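Local structure of ATP-dependent RNA helicase HrpB (Escherichia coli, 6EUD) at residues R258-P263 / K270-T275; I277-L282 / M320-G325; V203-A208 / A236-S241. The protein hydrolyses ATP to ADP and phosphate and binds single-stranded RNA, as a bacterial RNA helicase of the DEAH/RHA group. All coordinates share one frame; numbering follows the deposited sequence.

Followed from the N terminus, the three contacts come in series; none encloses or crosses another. Interaction 3 first brings helix 199-213 against the turn after helix 225-236 and closes a loop holding strand 217-221 and helix 225-236. Interaction 1 spans only six residues and fixes the end of helix 256-261 beside strand 269-274. Interaction 2 follows, joining the loop after that strand to helix 317-325 across strands 287-302 and 307-314. Interactions 1 and 2 touch where I261 CD1 packs on L282 CD1; interaction 3 touches neither, though its nearest atoms are about 4 Å from interaction 1. All three lie in one helicase C-terminal domain, tying its helices to the sheet and, in interaction 2, to that loop.

Interaction 1. Residues R258-P263 / K270-T275; sequences RKAILP and KVVLAT
K259 opens the contact with its backbone, its O lying 4.1 Å from CD of K270, whose long chain runs past the end of helix 256-261. A260, one residue on, contributes both its methyl group and its carbonyl. Its CB rests 4.1 Å from V272 CG1, and its O is 3.4 Å from V272 CG2, so one branch of the valine meets the methyl and the other the carbonyl oxygen. The same oxygen accepts a hydrogen bond of 2.7 Å from K270 NZ, which sits 47° out of the carbonyl plane of A260. I261 turns away from the strand, and its side chain packs on L282; its O, though near the ammonium, is badly angled for a bond. At L262 the chain leaves helical geometry, and its O becomes the second acceptor, 2.6 Å from K270 NZ; here the donor stands still higher above the carbonyl plane. K270 reaches all this because its CG is tucked over its own main chain, flanked by N and C alike (chi1 67°), and the rest of the chain is fully extended. E285 O is a third acceptor, so three backbone oxygens grip one buried ammonium. A methionine in place of K270 would probably leave the carbonyls of A260, L262 and E285 without their common donor and the helix end less firmly held. The general lesson is that of the beta-alpha-beta unit: between strands 243-248 and 269-274, the helix is packed on the sheet and its exit secured by the returning strand, as in RecA-like helicase domains.

Interaction 2. Residues I277-L282 / M320-G325; sequences IAETSL and MTQRAG
Motif V and motif VI of the DEAH/RHA helicases meet where E279 and T280 of the one touch Q322 and R323 of the other, a worked example of how the motif V loop of a RecA-like domain is held against the motif VI helix. E279 does most of the bridging. It swings CG to the far side from its N (chi1 -170°) and runs on extended, so that it slants over both partners, its CG 3.6 Å from CG of Q322. The carboxylate forms a salt bridge, OE1 to R323 NE at 3.1 Å. The oxygen is near the plane of the guanidinium, at its edge, but the two flat groups are turned 64° apart, and NE approaches from above the carboxylate plane. NH1 of the same arginine forms a salt bridge with D292, so the guanidinium is held by two acids. T280 meets Q322 by its methyl: CG2 packs 3.5 Å from Q322 CG, the side chains crossing at about a right angle, while OG1 bonds to H129 of the DEFH box. S281 O bonds to T32, part of the predicted ATP site, and within the loop S281 OG donates a hydrogen bond of 2.6 Å to I277 O. Bent at chi2, Q322 brings its amide back to the loop, where NE2 donates a hydrogen bond of 3.2 Å to E279 O, with that oxygen in the amide plane and an N-H...O angle of 157°.

Interaction 3. Residues V203-A208 / A236-S241; sequences VAVATA and ASRIGS
R238 reaches A204, V205 and A208 because its first torsion (chi1 -65°) turns CG to the side of its own N, opposite its C, and because the chain then runs straight from CG to NE. This lays the aliphatic length of the arginine along helix 199-213, while its CB meets A208. On the valine, CG2 is the branch set opposite its own C, and it is this methyl that comes 3.6 Å from R238 NE, the two side chains crossing at a slant. One residue earlier on the helix, A204 CB is 4.2 Å from R238 CD. Further along, A208 CB meets R238 twice, at 4.0 Å from its CB and at 3.7 Å from its O. These are apolar and van der Waals contacts; the polar link between the segments is a water that donates to A208 O at 2.8 Å and, weakly, to R238 O. The arginine's charged end is employed by other residues: NH1 donates to Q234 O in the helix 225-236 that R238 follows, and NH2 has a long, weak ion pair with D201. The bond to the end of the preceding helix probably steadies the guanidinium, while its stem lies against helix 199-213. Within 203-208, V203 O accepts from both T207 N and T207 OG1, which approach from opposite faces of its plane. In this alpha/beta, RecA-like helicase domain the contact joins two neighbouring helices that pack on the central sheet, by way of the turn leading from helix 225-236 into strand 243-248.

Interaction 1. Residues R258-P263 / K270-T275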
# COMPACT_ATOMS: atom_id res chain seq x y z
N ARG A 258 -28.00 -21.56 12.06
CA ARG A 258 -29.36 -21.20 12.46
C ARG A 258 -29.50 -21.18 13.96
O ARG A 258 -30.18 -20.32 14.52
CB ARG A 258 -30.38 -22.17 11.86
CG ARG A 258 -30.38 -22.21 10.34
CD ARG A 258 -30.66 -20.83 9.75
NE ARG A 258 -31.99 -20.34 10.09
CZ ARG A 258 -33.08 -20.61 9.39
NH1 ARG A 258 -33.00 -21.36 8.30
NH2 ARG A 258 -34.26 -20.12 9.77
N LYS A 259 -28.85 -22.13 14.62
CA LYS A 259 -28.84 -22.20 16.07
C LYS A 259 -28.21 -20.93 16.68
O LYS A 259 -28.68 -20.41 17.69
CB LYS A 259 -28.08 -23.43 16.54
CG LYS A 259 -28.16 -23.66 18.02
CD LYS A 259 -27.35 -24.88 18.42
CE LYS A 259 -25.89 -24.69 18.09
NZ LYS A 259 -25.11 -25.85 18.58
N ALA A 260 -27.15 -20.44 16.04
CA ALA A 260 -26.54 -19.18 16.43
C ALA A 260 -27.41 -17.95 16.10
O ALA A 260 -27.44 -17.02 16.88
CB ALA A 260 -25.17 -19.04 15.77
N ILE A 261 -28.11 -17.94 14.97
CA ILE A 261 -28.85 -16.73 14.59
C ILE A 261 -30.18 -16.65 15.31
O ILE A 261 -30.59 -15.56 15.72
CB ILE A 261 -29.10 -16.64 13.06
CG1 ILE A 261 -27.77 -16.39 12.33
CG2 ILE A 261 -30.10 -15.52 12.73
CD1 ILE A 261 -27.92 -16.09 10.85
N LEU A 262 -30.84 -17.79 15.47
CA LEU A 262 -32.15 -17.86 16.10
C LEU A 262 -32.06 -17.72 17.62
O LEU A 262 -31.07 -18.13 18.23
CB LEU A 262 -32.85 -19.16 15.74
CG LEU A 262 -33.25 -19.28 14.27
CD1 LEU A 262 -34.05 -20.56 14.02
CD2 LEU A 262 -34.03 -18.04 13.83
N PRO A 263 -33.11 -17.14 18.23
CA PRO A 263 -33.14 -17.00 19.69
C PRO A 263 -32.88 -18.32 20.41
O PRO A 263 -33.27 -19.37 19.92
CB PRO A 263 -34.56 -16.50 19.96
CG PRO A 263 -34.92 -15.76 18.72
CD PRO A 263 -34.30 -16.55 17.60
N LYS A 270 -27.84 -18.04 25.05
CA LYS A 270 -26.76 -18.43 24.14
C LYS A 270 -25.60 -17.44 24.12
O LYS A 270 -25.78 -16.23 24.26
CB LYS A 270 -27.30 -18.63 22.72
CG LYS A 270 -27.78 -17.34 22.08
CD LYS A 270 -28.31 -17.54 20.66
CE LYS A 270 -28.72 -16.19 20.09
NZ LYS A 270 -29.28 -16.26 18.73
N VAL A 271 -24.40 -17.98 23.93
CA VAL A 271 -23.24 -17.19 23.59
C VAL A 271 -22.90 -17.44 22.13
O VAL A 271 -22.56 -18.55 21.75
CB VAL A 271 -22.02 -17.53 24.46
CG1 VAL A 271 -20.80 -16.73 23.99
CG2 VAL A 271 -22.34 -17.26 25.93
N VAL A 272 -22.99 -16.40 21.32
CA VAL A 272 -22.65 -16.52 19.92
C VAL A 272 -21.24 -16.00 19.73
O VAL A 272 -20.94 -14.85 20.03
CB VAL A 272 -23.63 -15.77 19.01
CG1 VAL A 272 -23.22 -15.89 17.57
CG2 VAL A 272 -25.02 -16.33 19.17
N LEU A 273 -20.36 -16.88 19.26
CA LEU A 273 -18.98 -16.53 19.01
C LEU A 273 -18.83 -16.30 17.51
O LEU A 273 -18.97 -17.21 16.71
CB LEU A 273 -18.03 -17.64 19.51
CG LEU A 273 -18.15 -18.17 20.95
CD1 LEU A 273 -19.16 -19.33 21.06
CD2 LEU A 273 -16.79 -18.58 21.52
N ALA A 274 -18.56 -15.06 17.12
CA ALA A 274 -18.58 -14.70 15.71
C ALA A 274 -17.40 -13.83 15.33
O ALA A 274 -16.75 -13.22 16.20
CB ALA A 274 -19.89 -13.98 15.37
N THR A 275 -17.12 -13.79 14.03
CA THR A 275 -16.21 -12.80 13.44
C THR A 275 -17.01 -11.55 13.10
O THR A 275 -18.23 -11.54 13.27
CB THR A 275 -15.56 -13.33 12.18
OG1 THR A 275 -16.59 -13.60 11.22
CG2 THR A 275 -14.80 -14.61 12.47

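Interaction 2. Residues I277-L282 / M320-G325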
# COMPACT_ATOMS: atom_id res chain seq x y z
N ILE A 277 -18.38 -10.50 10.66
CA ILE A 277 -19.52 -10.65 9.77
C ILE A 277 -20.83 -10.39 10.54
O ILE A 277 -21.86 -10.11 9.94
CB ILE A 277 -19.58 -12.04 9.14
CG1 ILE A 277 -20.06 -13.07 10.17
CG2 ILE A 277 -18.21 -12.42 8.62
CD1 ILE A 277 -20.50 -14.37 9.55
N ALA A 278 -20.77 -10.48 11.87
CA ALA A 278 -21.95 -10.21 12.69
C ALA A 278 -22.08 -8.71 12.98
O ALA A 278 -23.08 -8.26 13.55
CB ALA A 278 -21.89 -11.01 13.98
N GLU A 279 -21.09 -7.94 12.57
CA GLU A 279 -21.03 -6.52 12.88
C GLU A 279 -22.09 -5.71 12.13
O GLU A 279 -22.69 -4.80 12.69
CB GLU A 279 -19.63 -5.97 12.59
CG GLU A 279 -19.39 -4.56 13.11
CD GLU A 279 -18.02 -4.01 12.72
OE1 GLU A 279 -16.99 -4.62 13.11
OE2 GLU A 279 -17.98 -2.97 12.02
N THR A 280 -22.31 -6.04 10.85
CA THR A 280 -23.24 -5.28 10.02
C THR A 280 -24.03 -6.17 9.06
O THR A 280 -25.19 -5.90 8.80
CB THR A 280 -22.53 -4.19 9.16
OG1 THR A 280 -21.63 -4.81 8.23
CG2 THR A 280 -21.75 -3.20 10.02
N SER A 281 -23.38 -7.21 8.54
CA SER A 281 -23.95 -8.03 7.47
C SER A 281 -24.94 -9.10 7.93
O SER A 281 -25.80 -9.54 7.18
CB SER A 281 -22.84 -8.73 6.69
OG SER A 281 -22.32 -9.82 7.41
N LEU A 282 -24.78 -9.52 9.18
CA LEU A 282 -25.58 -10.61 9.71
C LEU A 282 -26.32 -10.14 10.95
O LEU A 282 -25.77 -9.42 11.78
CB LEU A 282 -24.69 -11.81 10.01
CG LEU A 282 -25.27 -13.21 9.89
CD1 LEU A 282 -26.12 -13.32 8.65
CD2 LEU A 282 -24.12 -14.19 9.83
N MET A 320 -16.24 -0.38 16.75
CA MET A 320 -16.52 -0.72 18.14
C MET A 320 -17.94 -0.27 18.51
O MET A 320 -18.69 -0.98 19.20
CB MET A 320 -15.49 -0.10 19.07
CG MET A 320 -14.19 -0.93 19.21
SD MET A 320 -13.12 -0.36 20.54
CE MET A 320 -12.65 1.25 19.90
N THR A 321 -18.31 0.89 17.99
CA THR A 321 -19.65 1.43 18.21
C THR A 321 -20.70 0.61 17.45
O THR A 321 -21.77 0.32 17.98
CB THR A 321 -19.72 2.91 17.81
OG1 THR A 321 -18.91 3.66 18.73
CG2 THR A 321 -21.12 3.43 17.88
N GLN A 322 -20.38 0.22 16.22
CA GLN A 322 -21.30 -0.63 15.47
C GLN A 322 -21.48 -1.98 16.20
O GLN A 322 -22.60 -2.48 16.30
CB GLN A 322 -20.79 -0.83 14.05
CG GLN A 322 -21.66 -1.71 13.18
CD GLN A 322 -22.97 -1.06 12.77
OE1 GLN A 322 -23.08 0.17 12.72
NE2 GLN A 322 -23.97 -1.89 12.45
N ARG A 323 -20.40 -2.52 16.76
CA ARG A 323 -20.45 -3.77 17.51
C ARG A 323 -21.28 -3.64 18.78
O ARG A 323 -22.04 -4.53 19.12
CB ARG A 323 -19.05 -4.24 17.88
CG ARG A 323 -18.30 -4.80 16.74
CD ARG A 323 -16.85 -5.14 17.09
NE ARG A 323 -16.18 -5.61 15.89
CZ ARG A 323 -15.04 -6.28 15.87
NH1 ARG A 323 -14.40 -6.56 17.00
NH2 ARG A 323 -14.52 -6.67 14.71
N ALA A 324 -21.12 -2.52 19.48
CA ALA A 324 -21.90 -2.25 20.68
C ALA A 324 -23.40 -2.20 20.36
O ALA A 324 -24.23 -2.70 21.11
CB ALA A 324 -21.44 -0.96 21.32
N GLY A 325 -23.74 -1.61 19.21
CA GLY A 325 -25.13 -1.44 18.82
C GLY A 325 -25.82 -2.75 18.51
O GLY A 325 -27.05 -2.81 18.43

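Interaction 3. Residues V203-A208 / A236-S241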
# COMPACT_ATOMS: atom_id res chain seq x y z
N VAL A 203 -10.41 -13.94 27.42
CA VAL A 203 -11.72 -13.62 26.84
C VAL A 203 -12.80 -14.48 27.53
O VAL A 203 -13.89 -13.99 27.83
CB VAL A 203 -11.76 -13.81 25.30
CG1 VAL A 203 -13.18 -13.74 24.77
CG2 VAL A 203 -10.92 -12.76 24.59
N ALA A 204 -12.48 -15.73 27.81
CA ALA A 204 -13.46 -16.64 28.40
C ALA A 204 -13.79 -16.20 29.81
O ALA A 204 -14.93 -16.31 30.24
CB ALA A 204 -12.94 -18.10 28.41
N VAL A 205 -12.78 -15.72 30.52
CA VAL A 205 -13.01 -15.29 31.89
C VAL A 205 -13.87 -14.04 31.91
O VAL A 205 -14.79 -13.93 32.69
CB VAL A 205 -11.69 -15.06 32.64
CG1 VAL A 205 -11.91 -14.21 33.90
CG2 VAL A 205 -11.07 -16.40 32.99
N ALA A 206 -13.56 -13.09 31.03
CA ALA A 206 -14.34 -11.86 30.95
C ALA A 206 -15.79 -12.17 30.58
O ALA A 206 -16.71 -11.61 31.15
CB ALA A 206 -13.72 -10.88 29.95
N THR A 207 -15.97 -13.10 29.63
CA THR A 207 -17.29 -13.46 29.11
C THR A 207 -18.14 -14.20 30.16
O THR A 207 -19.34 -13.92 30.31
CB THR A 207 -17.15 -14.31 27.83
OG1 THR A 207 -16.44 -13.56 26.84
CG2 THR A 207 -18.50 -14.71 27.26
N ALA A 208 -17.52 -15.13 30.89
CA ALA A 208 -18.24 -15.87 31.93
C ALA A 208 -18.67 -14.94 33.04
O ALA A 208 -19.72 -15.14 33.66
CB ALA A 208 -17.38 -17.01 32.49
N ALA A 236 -16.36 -23.34 27.75
CA ALA A 236 -17.06 -24.58 28.08
C ALA A 236 -16.94 -25.06 29.54
O ALA A 236 -17.85 -25.70 30.08
CB ALA A 236 -16.59 -25.67 27.14
N SER A 237 -15.82 -24.74 30.19
CA SER A 237 -15.56 -25.15 31.57
C SER A 237 -15.94 -24.08 32.60
O SER A 237 -15.86 -24.30 33.81
CB SER A 237 -14.09 -25.50 31.73
OG SER A 237 -13.30 -24.36 31.44
N ARG A 238 -16.34 -22.91 32.11
CA ARG A 238 -16.59 -21.77 32.98
C ARG A 238 -18.05 -21.31 32.95
O ARG A 238 -18.41 -20.33 33.61
CB ARG A 238 -15.66 -20.60 32.60
CG ARG A 238 -14.17 -20.85 32.81
CD ARG A 238 -13.33 -19.71 32.22
NE ARG A 238 -11.91 -19.82 32.52
CZ ARG A 238 -11.07 -20.62 31.85
NH1 ARG A 238 -11.52 -21.40 30.88
NH2 ARG A 238 -9.78 -20.66 32.16
N ILE A 239 -18.89 -22.02 32.20
CA ILE A 239 -20.29 -21.61 32.06
C ILE A 239 -21.25 -22.56 32.74
O ILE A 239 -20.93 -23.72 32.96
CB ILE A 239 -20.72 -21.50 30.58
CG1 ILE A 239 -20.43 -22.82 29.86
CG2 ILE A 239 -20.04 -20.33 29.90
CD1 ILE A 239 -20.92 -22.85 28.44
N GLY A 240 -22.44 -22.05 33.04
CA GLY A 240 -23.50 -22.85 33.62
C GLY A 240 -24.17 -23.77 32.61
O GLY A 240 -23.92 -23.70 31.41
N SER A 241 -25.05 -24.63 33.12
CA SER A 241 -25.69 -25.68 32.32
C SER A 241 -26.72 -25.09 31.37
O SER A 241 -27.10 -25.73 30.38
CB SER A 241 -26.35 -26.72 33.24
OG SER A 241 -27.22 -26.11 34.19
O HOH W 1 -20.67 -17.79 34.01